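Local structure of prolyl-tRNA synthetase (Giardia lamblia ATCC 50803, 3IAL) at residues Val82-Glu85 and Ser86-Lys89; Ser185-Ser188 and Asp189-Lys192; Asp215-Pro218 and Gly219-Tyr222; Pro463-Thr467 and Glu468-Glu472. The protein probably couples L-proline to tRNA(Pro) at the cost of ATP, passing through a prolyl-adenylate bound in its active site. All coordinates share one frame; numbering follows the deposited sequence.

Contact 1 (Val82-Glu85 and Ser86-Lys89)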
loop_
_atom_site.group_PDB
_atom_site.type_symbol
_atom_site.label_atom_id
_atom_site.label_comp_id
_atom_site.label_asym_id
_atom_site.label_seq_id
_atom_site.Cartn_x
_atom_site.Cartn_y
_atom_site.Cartn_z
ATOM N N VAL B 82 15.776 -6.991 -1.675
ATOM C CA VAL B 82 17.078 -7.645 -1.594
ATOM C C VAL B 82 18.175 -6.619 -1.319
ATOM O O VAL B 82 18.187 -5.540 -1.916
ATOM C CB VAL B 82 17.385 -8.448 -2.878
ATOM C CG1 VAL B 82 16.631 -9.790 -2.857
ATOM C CG2 VAL B 82 17.036 -7.638 -4.147
ATOM N N ILE B 83 19.070 -6.956 -0.392
ATOM C CA ILE B 83 20.197 -6.105 -0.045
ATOM C C ILE B 83 21.474 -6.877 -0.338
ATOM O O ILE B 83 21.638 -7.987 0.157
ATOM C CB ILE B 83 20.192 -5.701 1.450
ATOM C CG1 ILE B 83 18.877 -5.020 1.836
ATOM C CG2 ILE B 83 21.341 -4.741 1.754
ATOM C CD1 ILE B 83 18.817 -4.583 3.285
ATOM N N PRO B 84 22.388 -6.298 -1.140
ATOM C CA PRO B 84 23.625 -7.017 -1.431
ATOM C C PRO B 84 24.490 -7.179 -0.179
ATOM O O PRO B 84 24.511 -6.292 0.673
ATOM C CB PRO B 84 24.314 -6.136 -2.480
ATOM C CG PRO B 84 23.734 -4.783 -2.287
ATOM C CD PRO B 84 22.358 -4.962 -1.756
ATOM N N GLU B 85 25.177 -8.312 -0.068
ATOM C CA GLU B 85 25.973 -8.635 1.126
ATOM C C GLU B 85 26.966 -7.538 1.525
ATOM O O GLU B 85 27.137 -7.268 2.707
ATOM C CB GLU B 85 26.727 -9.958 0.944
ATOM C CG GLU B 85 27.445 -10.410 2.214
ATOM C CD GLU B 85 27.914 -11.851 2.157
ATOM O OE1 GLU B 85 28.457 -12.271 1.113
ATOM O OE2 GLU B 85 27.744 -12.563 3.168
ATOM N N SER B 86 27.604 -6.908 0.543
ATOM C CA SER B 86 28.585 -5.856 0.818
ATOM C C SER B 86 27.976 -4.612 1.485
ATOM O O SER B 86 28.638 -3.962 2.293
ATOM C CB SER B 86 29.318 -5.468 -0.463
ATOM O OG SER B 86 28.395 -5.151 -1.482
ATOM N N PHE B 87 26.730 -4.281 1.147
ATOM C CA PHE B 87 25.999 -3.214 1.840
ATOM C C PHE B 87 25.791 -3.565 3.316
ATOM O O PHE B 87 26.122 -2.791 4.218
ATOM C CB PHE B 87 24.621 -2.998 1.198
ATOM C CG PHE B 87 24.619 -2.068 0.013
ATOM C CD1 PHE B 87 25.777 -1.792 -0.708
ATOM C CD2 PHE B 87 23.427 -1.486 -0.397
ATOM C CE1 PHE B 87 25.747 -0.946 -1.792
ATOM C CE2 PHE B 87 23.392 -0.630 -1.495
ATOM C CZ PHE B 87 24.546 -0.360 -2.188
ATOM N N LEU B 88 25.241 -4.753 3.532
ATOM C CA LEU B 88 24.755 -5.181 4.841
ATOM C C LEU B 88 25.874 -5.331 5.872
ATOM O O LEU B 88 25.639 -5.152 7.068
ATOM C CB LEU B 88 23.991 -6.503 4.694
ATOM C CG LEU B 88 23.127 -6.974 5.855
ATOM C CD1 LEU B 88 21.892 -6.099 6.004
ATOM C CD2 LEU B 88 22.743 -8.439 5.647
ATOM N N LYS B 89 27.083 -5.645 5.403
ATOM C CA LYS B 89 28.239 -5.859 6.283
ATOM C C LYS B 89 29.055 -4.587 6.604
ATOM O O LYS B 89 30.004 -4.651 7.388
ATOM C CB LYS B 89 29.167 -6.915 5.670
ATOM C CG LYS B 89 30.038 -6.394 4.525
ATOM C CD LYS B 89 30.848 -7.503 3.868
ATOM C CE LYS B 89 31.855 -6.925 2.883
ATOM N NZ LYS B 89 32.519 -7.975 2.070
#
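Ile-83 and Phe-87 meet where strand 82-84 turns into the short helix 85-88. The methyl CG2 of Ile-83 lies 3.8 Å from Phe-87 CB. This branch stands anti to the backbone N, and the two side chains cross at about a right angle. Ile-83 CG2 also comes within 4.3 Å of Leu-88 CB. Pro-84 follows at the N-cap position. Its ring atom CG sits over one face of the Phe-87 ring, 3.9 Å from the centroid and 19° off the normal. This is a CH-pi contact, displaced toward the rim of the ring. The carbonyl oxygen of Pro-84 takes two weak bonds, from Phe-87 N at 3.0 Å and from Leu-88 N at 3.3 Å. Glu-85 then opens the helix. Lys-89 N donates to Glu-85 O at 3.1 Å, and the methylenes of Lys-89 lie against the same oxygen. Glu-85 OE2 forms a salt bridge with Arg-116. Ser-86 OG bonds to Glu-115. Ile-83 and Glu-85 pair through their backbones with strand 111-119. Ile-83, Phe-87 and Leu-88 pack on helix 124-134. The second subunit covers another part: Pro-84 touches its Val-44 and Phe-87 its Pro-43. The strand-to-helix corner therefore lies at the dimer interface.

Contact 2 (Ser185-Ser188 and Asp189-Lys192)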
loop_
_atom_site.group_PDB
_atom_site.type_symbol
_atom_site.label_atom_id
_atom_site.label_comp_id
_atom_site.label_asym_id
_atom_site.label_seq_id
_atom_site.Cartn_x
_atom_site.Cartn_y
_atom_site.Cartn_z
ATOM N N SER B 185 14.681 17.063 17.062
ATOM C CA SER B 185 13.335 17.545 16.724
ATOM C C SER B 185 12.536 16.510 15.912
ATOM O O SER B 185 11.311 16.395 16.068
ATOM C CB SER B 185 13.414 18.870 15.952
ATOM O OG SER B 185 12.133 19.245 15.457
ATOM N N GLN B 186 13.221 15.756 15.052
ATOM C CA GLN B 186 12.544 14.722 14.255
ATOM C C GLN B 186 11.894 13.642 15.129
ATOM O O GLN B 186 10.813 13.150 14.811
ATOM C CB GLN B 186 13.507 14.055 13.275
ATOM C CG GLN B 186 12.809 13.206 12.201
ATOM C CD GLN B 186 11.906 14.044 11.325
ATOM O OE1 GLN B 186 12.302 15.106 10.864
ATOM N NE2 GLN B 186 10.670 13.593 11.130
ATOM N N LEU B 187 12.569 13.258 16.208
ATOM C CA LEU B 187 12.020 12.268 17.137
ATOM C C LEU B 187 10.651 12.682 17.678
ATOM O O LEU B 187 9.744 11.853 17.757
ATOM C CB LEU B 187 12.996 11.974 18.276
ATOM C CG LEU B 187 13.989 10.823 18.055
ATOM C CD1 LEU B 187 14.672 10.856 16.694
ATOM C CD2 LEU B 187 15.025 10.819 19.171
ATOM N N SER B 188 10.493 13.957 18.025
ATOM C CA SER B 188 9.195 14.480 18.456
ATOM C C SER B 188 8.152 14.363 17.349
ATOM O O SER B 188 7.001 14.025 17.622
ATOM C CB SER B 188 9.297 15.949 18.880
ATOM O OG SER B 188 10.227 16.104 19.930
ATOM N N ASP B 189 8.543 14.651 16.105
ATOM C CA ASP B 189 7.625 14.490 14.964
ATOM C C ASP B 189 7.161 13.044 14.834
ATOM O O ASP B 189 5.986 12.792 14.587
ATOM C CB ASP B 189 8.265 14.955 13.645
ATOM C CG ASP B 189 8.300 16.465 13.513
ATOM O OD1 ASP B 189 7.756 17.161 14.399
ATOM O OD2 ASP B 189 8.862 16.960 12.513
ATOM N N TYR B 190 8.083 12.101 15.005
ATOM C CA TYR B 190 7.733 10.683 14.966
ATOM C C TYR B 190 6.740 10.370 16.092
ATOM O O TYR B 190 5.732 9.715 15.858
ATOM C CB TYR B 190 8.966 9.785 15.137
ATOM C CG TYR B 190 10.016 9.790 14.033
ATOM C CD1 TYR B 190 9.682 9.834 12.685
ATOM C CD2 TYR B 190 11.360 9.671 14.359
ATOM C CE1 TYR B 190 10.678 9.799 11.696
ATOM C CE2 TYR B 190 12.339 9.635 13.394
ATOM C CZ TYR B 190 12.006 9.696 12.070
ATOM O OH TYR B 190 13.032 9.648 11.144
ATOM N N TRP B 191 7.028 10.843 17.307
ATOM C CA TRP B 191 6.133 10.623 18.448
ATOM C C TRP B 191 4.748 11.227 18.255
ATOM O O TRP B 191 3.755 10.633 18.695
ATOM C CB TRP B 191 6.760 11.109 19.763
ATOM C CG TRP B 191 7.716 10.102 20.316
ATOM C CD1 TRP B 191 9.070 10.203 20.384
ATOM C CD2 TRP B 191 7.383 8.815 20.835
ATOM N NE1 TRP B 191 9.606 9.061 20.923
ATOM C CE2 TRP B 191 8.589 8.191 21.212
ATOM C CE3 TRP B 191 6.177 8.123 21.013
ATOM C CZ2 TRP B 191 8.629 6.915 21.763
ATOM C CZ3 TRP B 191 6.212 6.856 21.558
ATOM C CH2 TRP B 191 7.436 6.262 21.930
ATOM N N LYS B 192 4.663 12.383 17.598
ATOM C CA LYS B 192 3.352 12.944 17.250
ATOM C C LYS B 192 2.509 11.961 16.430
ATOM O O LYS B 192 1.313 11.816 16.657
ATOM C CB LYS B 192 3.477 14.263 16.486
ATOM C CG LYS B 192 3.278 15.513 17.334
ATOM C CD LYS B 192 4.507 15.861 18.142
ATOM C CE LYS B 192 4.468 17.307 18.614
ATOM N NZ LYS B 192 4.647 18.235 17.463
HETATM O O HOH W 1 8.934 15.409 9.932
#
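Residues 185-188 and 189-192 are successive turns of one helix, 180-201. Four i to i+4 backbone bonds join them. Asp-189 N reaches Ser-185 O at 3.3 Å, the longest of the set. Tyr-190 N to Gln-186 O, Trp-191 N to Leu-187 O and Lys-192 N to Ser-188 O are each 2.9 Å. The side chains of Gln-186 and Tyr-190 carry much of the remaining contact. Chi1 of -167° swings Gln-186 CG away from the backbone N and over one face of the Tyr-190 ring, 4.0 Å from the centroid, as a CH-pi contact. The bend at chi2 then places the amide. Gln-186 O lies over a face of the ring too, offset toward its rim. The amide plane stands at 61° to the ring, so the two groups do not stack. Leu-187 CD1 adds an apolar contact of 4.2 Å with Tyr-190 CE2. A water links the amide to the acid: it accepts from Gln-186 NE2 at 2.8 Å and donates to Asp-189 OD2 at 3.0 Å. The other amide atom, OE1, bonds to Lys-144. The ring hydroxyl of Tyr-190 pairs with Thr-269 OG1, and Trp-191 NE1 bonds to Glu-224. Trp-191 also makes a cation-pi contact with Lys-208. Gln-186, Leu-187, Tyr-190 and Trp-191 face the strands of the class II core. They pack the helix against strands 167-177, 222-229, 235-245 and 263-274.

Contact 3 (Asp215-Pro218 and Gly219-Tyr222). With PR8 (5'-O-[(R)-hydroxy{[(2S)-pyrrolidin-2-ylcarbonyl]oxy}phosphoryl]adenosine), chain H.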
loop_
_atom_site.group_PDB
_atom_site.type_symbol
_atom_site.label_atom_id
_atom_site.label_comp_id
_atom_site.label_asym_id
_atom_site.label_seq_id
_atom_site.Cartn_x
_atom_site.Cartn_y
_atom_site.Cartn_z
ATOM N N ASP B 215 20.709 -2.135 25.529
ATOM C CA ASP B 215 19.786 -2.816 24.605
ATOM C C ASP B 215 19.221 -1.862 23.532
ATOM O O ASP B 215 18.079 -2.013 23.079
ATOM C CB ASP B 215 18.642 -3.473 25.403
ATOM C CG ASP B 215 17.924 -4.572 24.628
ATOM O OD1 ASP B 215 18.551 -5.235 23.775
ATOM O OD2 ASP B 215 16.716 -4.776 24.883
ATOM N N ARG B 216 20.031 -0.882 23.136
ATOM C CA ARG B 216 19.731 0.016 22.023
ATOM C C ARG B 216 19.592 -0.743 20.702
ATOM O O ARG B 216 20.173 -1.818 20.528
ATOM C CB ARG B 216 20.885 1.000 21.820
ATOM C CG ARG B 216 20.961 2.133 22.794
ATOM C CD ARG B 216 22.253 2.897 22.576
ATOM N NE ARG B 216 23.410 2.152 23.071
ATOM C CZ ARG B 216 24.673 2.353 22.701
ATOM N NH1 ARG B 216 24.990 3.278 21.803
ATOM N NH2 ARG B 216 25.631 1.609 23.232
ATOM N N PHE B 217 18.861 -0.144 19.765
ATOM C CA PHE B 217 18.853 -0.609 18.379
ATOM C C PHE B 217 20.306 -0.699 17.889
ATOM O O PHE B 217 21.098 0.216 18.140
ATOM C CB PHE B 217 18.044 0.343 17.493
ATOM C CG PHE B 217 17.946 -0.088 16.049
ATOM C CD1 PHE B 217 17.082 -1.107 15.672
ATOM C CD2 PHE B 217 18.703 0.536 15.068
ATOM C CE1 PHE B 217 16.988 -1.505 14.353
ATOM C CE2 PHE B 217 18.610 0.140 13.731
ATOM C CZ PHE B 217 17.753 -0.875 13.377
ATOM N N PRO B 218 20.669 -1.820 17.235
ATOM C CA PRO B 218 22.059 -2.017 16.821
ATOM C C PRO B 218 22.534 -0.935 15.857
ATOM O O PRO B 218 22.046 -0.856 14.726
ATOM C CB PRO B 218 22.031 -3.385 16.140
ATOM C CG PRO B 218 20.860 -4.088 16.757
ATOM C CD PRO B 218 19.845 -3.012 16.962
ATOM N N GLY B 219 23.471 -0.110 16.318
ATOM C CA GLY B 219 23.963 1.022 15.542
ATOM C C GLY B 219 23.482 2.372 16.048
ATOM O O GLY B 219 24.123 3.390 15.786
ATOM N N ALA B 220 22.361 2.389 16.771
ATOM C CA ALA B 220 21.800 3.634 17.298
ATOM C C ALA B 220 22.689 4.270 18.362
ATOM O O ALA B 220 23.402 3.572 19.076
ATOM C CB ALA B 220 20.411 3.388 17.874
ATOM N N ASP B 221 22.632 5.600 18.450
ATOM C CA ASP B 221 23.180 6.347 19.585
ATOM C C ASP B 221 22.255 6.271 20.805
ATOM O O ASP B 221 22.726 6.249 21.934
ATOM C CB ASP B 221 23.385 7.824 19.219
ATOM C CG ASP B 221 24.718 8.095 18.521
ATOM O OD1 ASP B 221 25.521 7.152 18.298
ATOM O OD2 ASP B 221 24.956 9.285 18.207
ATOM N N TYR B 222 20.946 6.312 20.578
ATOM C CA TYR B 222 19.972 5.968 21.617
ATOM C C TYR B 222 18.650 5.593 20.969
ATOM O O TYR B 222 18.412 5.896 19.792
ATOM C CB TYR B 222 19.784 7.086 22.658
ATOM C CG TYR B 222 19.242 8.402 22.116
ATOM C CD1 TYR B 222 20.100 9.383 21.629
ATOM C CD2 TYR B 222 17.880 8.666 22.110
ATOM C CE1 TYR B 222 19.616 10.579 21.139
ATOM C CE2 TYR B 222 17.384 9.874 21.628
ATOM C CZ TYR B 222 18.259 10.822 21.140
ATOM O OH TYR B 222 17.784 12.018 20.647
HETATM C C PR8 H . 13.870 -0.535 13.770
HETATM N N PR8 H . 14.771 0.171 11.642
HETATM O O PR8 H . 13.889 -1.659 13.265
HETATM P P PR8 H . 12.838 -1.502 15.814
HETATM N N1 PR8 H . 7.238 -9.346 14.591
HETATM C C2 PR8 H . 6.424 -8.298 14.521
HETATM N N3 PR8 H . 6.854 -7.050 14.724
HETATM C C4 PR8 H . 8.130 -6.799 15.011
HETATM C C5 PR8 H . 9.010 -7.872 15.102
HETATM C C6 PR8 H . 8.541 -9.164 14.881
HETATM N N6 PR8 H . 9.374 -10.203 14.956
HETATM N N7 PR8 H . 10.208 -7.380 15.393
HETATM C C8 PR8 H . 10.095 -6.053 15.486
HETATM N N9 PR8 H . 8.824 -5.689 15.261
HETATM C CA PR8 H . 14.325 0.674 12.953
HETATM C CB PR8 H . 13.129 1.576 12.699
HETATM C CD PR8 H . 14.112 0.975 10.619
HETATM C CG PR8 H . 12.745 1.288 11.241
HETATM C "C1'" PR8 H . 8.324 -4.277 15.288
HETATM O O10 PR8 H . 13.491 -0.243 15.044
HETATM O O1P PR8 H . 13.833 -2.539 16.192
HETATM C "C2'" PR8 H . 8.352 -3.663 16.709
HETATM O "O2'" PR8 H . 7.173 -2.873 16.925
HETATM O O2P PR8 H . 12.151 -0.877 17.124
HETATM C "C3'" PR8 H . 9.526 -2.715 16.641
HETATM O "O3'" PR8 H . 9.381 -1.673 17.609
HETATM C "C4'" PR8 H . 9.269 -2.179 15.244
HETATM O "O4'" PR8 H . 9.185 -3.406 14.486
HETATM C "C5'" PR8 H . 10.431 -1.305 14.826
HETATM O "O5'" PR8 H . 11.639 -2.037 14.885
#
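Phe-217 to Ala-220 form a type II beta turn, in the loop that leads from strand 207-211 to strand 222-229 of the class II core. Ala-220 N closes it on Phe-217 O at 2.9 Å, with the donor above the carbonyl plane. Pro-218 and Gly-219 fill the two corners. Gly-219 has a positive phi of 107°, as the third position of a type II turn commonly does. Ala-220 CB sits 3.9 Å from Phe-217 CB and meets the Phe-217 ring at its edge, near the ring plane. With chi1 at -178°, the Phe-217 ring extends away from its own backbone N, from the turn into the ligand pocket. One face lies over CA of the prolyl part of the bound prolyl-adenylate. Phe-217 CE1 is 3.3 Å from the ligand carbonyl oxygen O, and CZ is 3.6 Å from the pyrrolidine N. The ring also meets that of His-242, which bonds to the ligand. Arg-216 spans the loop: its NH1 makes a weak bond of 3.2 Å to Ala-220 O, while its NE bonds to Cys-213 O. Its CD comes within 3.4 Å of Asp-221 O. Beyond the turn, Asp-221 and Tyr-222 both face Asn-243 in a classic beta bulge. Ser-223 OG bonds to Phe-217 N, and His-94 to Pro-218 O. The phenyl ring thus packs against the prolyl carbonyl and the N-CA side of the pyrrolidine by van der Waals contact, and polar partners such as Thr-122 and Gln-237 supply hydrogen bonds to the ligand.

Contact 4 (Pro463-Thr467 and Glu468-Glu472)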
loop_
_atom_site.group_PDB
_atom_site.type_symbol
_atom_site.label_atom_id
_atom_site.label_comp_id
_atom_site.label_asym_id
_atom_site.label_seq_id
_atom_site.Cartn_x
_atom_site.Cartn_y
_atom_site.Cartn_z
ATOM N N PRO B 463 12.478 4.031 41.559
ATOM C CA PRO B 463 13.640 4.915 41.459
ATOM C C PRO B 463 14.916 4.077 41.368
ATOM O O PRO B 463 15.002 3.008 41.990
ATOM C CB PRO B 463 13.595 5.750 42.746
ATOM C CG PRO B 463 12.653 5.037 43.667
ATOM C CD PRO B 463 11.784 4.130 42.857
ATOM N N PHE B 464 15.880 4.553 40.589
ATOM C CA PHE B 464 17.076 3.783 40.280
ATOM C C PHE B 464 18.274 4.721 40.149
ATOM O O PHE B 464 18.126 5.860 39.708
ATOM C CB PHE B 464 16.836 2.989 38.988
ATOM C CG PHE B 464 17.900 1.979 38.672
ATOM C CD1 PHE B 464 18.151 0.917 39.524
ATOM C CD2 PHE B 464 18.623 2.069 37.488
ATOM C CE1 PHE B 464 19.131 -0.033 39.212
ATOM C CE2 PHE B 464 19.593 1.140 37.170
ATOM C CZ PHE B 464 19.851 0.083 38.034
ATOM N N TYR B 465 19.454 4.224 40.509
ATOM C CA TYR B 465 20.637 5.068 40.703
ATOM C C TYR B 465 21.405 5.491 39.434
ATOM O O TYR B 465 22.260 6.368 39.511
ATOM C CB TYR B 465 21.605 4.381 41.679
ATOM C CG TYR B 465 22.507 3.349 41.041
ATOM C CD1 TYR B 465 23.804 3.687 40.639
ATOM C CD2 TYR B 465 22.071 2.048 40.831
ATOM C CE1 TYR B 465 24.635 2.754 40.057
ATOM C CE2 TYR B 465 22.895 1.111 40.243
ATOM C CZ TYR B 465 24.179 1.468 39.863
ATOM O OH TYR B 465 25.004 0.542 39.271
ATOM N N THR B 466 21.125 4.873 38.288
ATOM C CA THR B 466 21.871 5.178 37.071
ATOM C C THR B 466 21.100 4.870 35.783
ATOM O O THR B 466 20.249 3.986 35.742
ATOM C CB THR B 466 23.197 4.392 37.026
ATOM O OG1 THR B 466 23.975 4.839 35.916
ATOM C CG2 THR B 466 22.943 2.881 36.882
ATOM N N THR B 467 21.412 5.615 34.731
ATOM C CA THR B 467 20.908 5.317 33.399
ATOM C C THR B 467 22.049 4.820 32.526
ATOM O O THR B 467 21.871 4.629 31.326
ATOM C CB THR B 467 20.288 6.561 32.741
ATOM O OG1 THR B 467 21.311 7.544 32.502
ATOM C CG2 THR B 467 19.200 7.137 33.624
ATOM N N GLU B 468 23.214 4.609 33.144
ATOM C CA GLU B 468 24.426 4.228 32.443
ATOM C C GLU B 468 24.571 2.696 32.412
ATOM O O GLU B 468 23.743 1.964 32.977
ATOM C CB GLU B 468 25.643 4.912 33.104
ATOM C CG GLU B 468 25.578 6.461 33.040
ATOM C CD GLU B 468 26.701 7.182 33.802
ATOM O OE1 GLU B 468 27.393 6.571 34.643
ATOM O OE2 GLU B 468 26.877 8.393 33.561
ATOM N N ALA B 469 25.627 2.233 31.752
ATOM C CA ALA B 469 25.809 0.821 31.415
ATOM C C ALA B 469 25.886 -0.119 32.618
ATOM O O ALA B 469 25.453 -1.266 32.518
ATOM C CB ALA B 469 27.053 0.646 30.520
ATOM N N ASP B 470 26.401 0.360 33.752
ATOM C CA ASP B 470 26.502 -0.484 34.954
ATOM C C ASP B 470 25.145 -0.904 35.541
ATOM O O ASP B 470 25.077 -1.815 36.362
ATOM C CB ASP B 470 27.420 0.136 36.032
ATOM C CG ASP B 470 27.093 1.589 36.340
ATOM O OD1 ASP B 470 25.917 1.992 36.227
ATOM O OD2 ASP B 470 28.028 2.334 36.705
ATOM N N GLY B 471 24.060 -0.277 35.093
ATOM C CA GLY B 471 22.714 -0.703 35.479
ATOM C C GLY B 471 22.334 -2.097 35.004
ATOM O O GLY B 471 21.413 -2.707 35.545
ATOM N N GLU B 472 23.031 -2.601 33.985
ATOM C CA GLU B 472 22.768 -3.942 33.462
ATOM C C GLU B 472 22.936 -5.037 34.518
ATOM O O GLU B 472 22.298 -6.078 34.432
ATOM C CB GLU B 472 23.659 -4.254 32.254
ATOM C CG GLU B 472 23.217 -5.514 31.548
ATOM C CD GLU B 472 23.951 -5.811 30.269
ATOM O OE1 GLU B 472 24.884 -5.070 29.899
ATOM O OE2 GLU B 472 23.564 -6.809 29.629
HETATM O O HOH W 2 21.002 1.923 33.985
#
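Thr-466 and Glu-468 form an ST turn, just past strand 459-464 in the C-terminal domain of the synthetase. Thr-466 OG1 accepts the backbone N-H of Glu-468 at 2.9 Å, with a fairly straight angle of 160°. A chi1 of -173° sets this hydroxyl opposite the N of its own residue and points it forward along the chain. It has a second role as donor, in a weak bond of 3.5 Å to Asp-470 OD1. One side-chain oxygen thus links three residues of the turn. Water serves two of the carbonyls. A single molecule donates to Thr-466 O at 2.8 Å and to Glu-468 O at 2.9 Å, so it bridges the two ends of the ST turn. Glu-468 O also receives Gly-471 N at 3.1 Å, and is therefore gripped twice. Glu-472 N bonds to Ala-469 O. These two i to i+3 bonds carry the chain into helix 472-482. Thr-466 CG2 lies over one face of the Tyr-465 ring, and it approaches Asp-470 OD1 as well. The carboxylate of Asp-470 and the Tyr-465 ring are turned 30° from one another. Phe-464 pairs through its backbone with Val-509 and Cys-510, and its side chain touches Met-512 on strand 510-515. On the side of the turn, Phe-464 presents its ring edge to the backbone of Gly-471: CZ lies 3.9 Å from Gly-471 CA, near the ring plane.

From the N terminus, contact 1 comes first and turns strand 82-84 into a short helix beside the second subunit. Contact 2 is two turns within helix 180-201 and closes no loop. Contact 3 closes the loop between strands 207-211 and 222-229. Contact 4 turns strand 459-464 toward helix 472-482 in the C-terminal domain. All four lie in series, so none nests or crosses. Contacts 2 and 3 alone touch, where Leu-187 CD2 lies 3.4 Å from Tyr-222 OH; this ties the core helix to the bulge after the pocket turn. Contacts 3 and 4 approach to about 7 Å between nearest atoms, while contacts 1 and 4 stay about 23 Å apart.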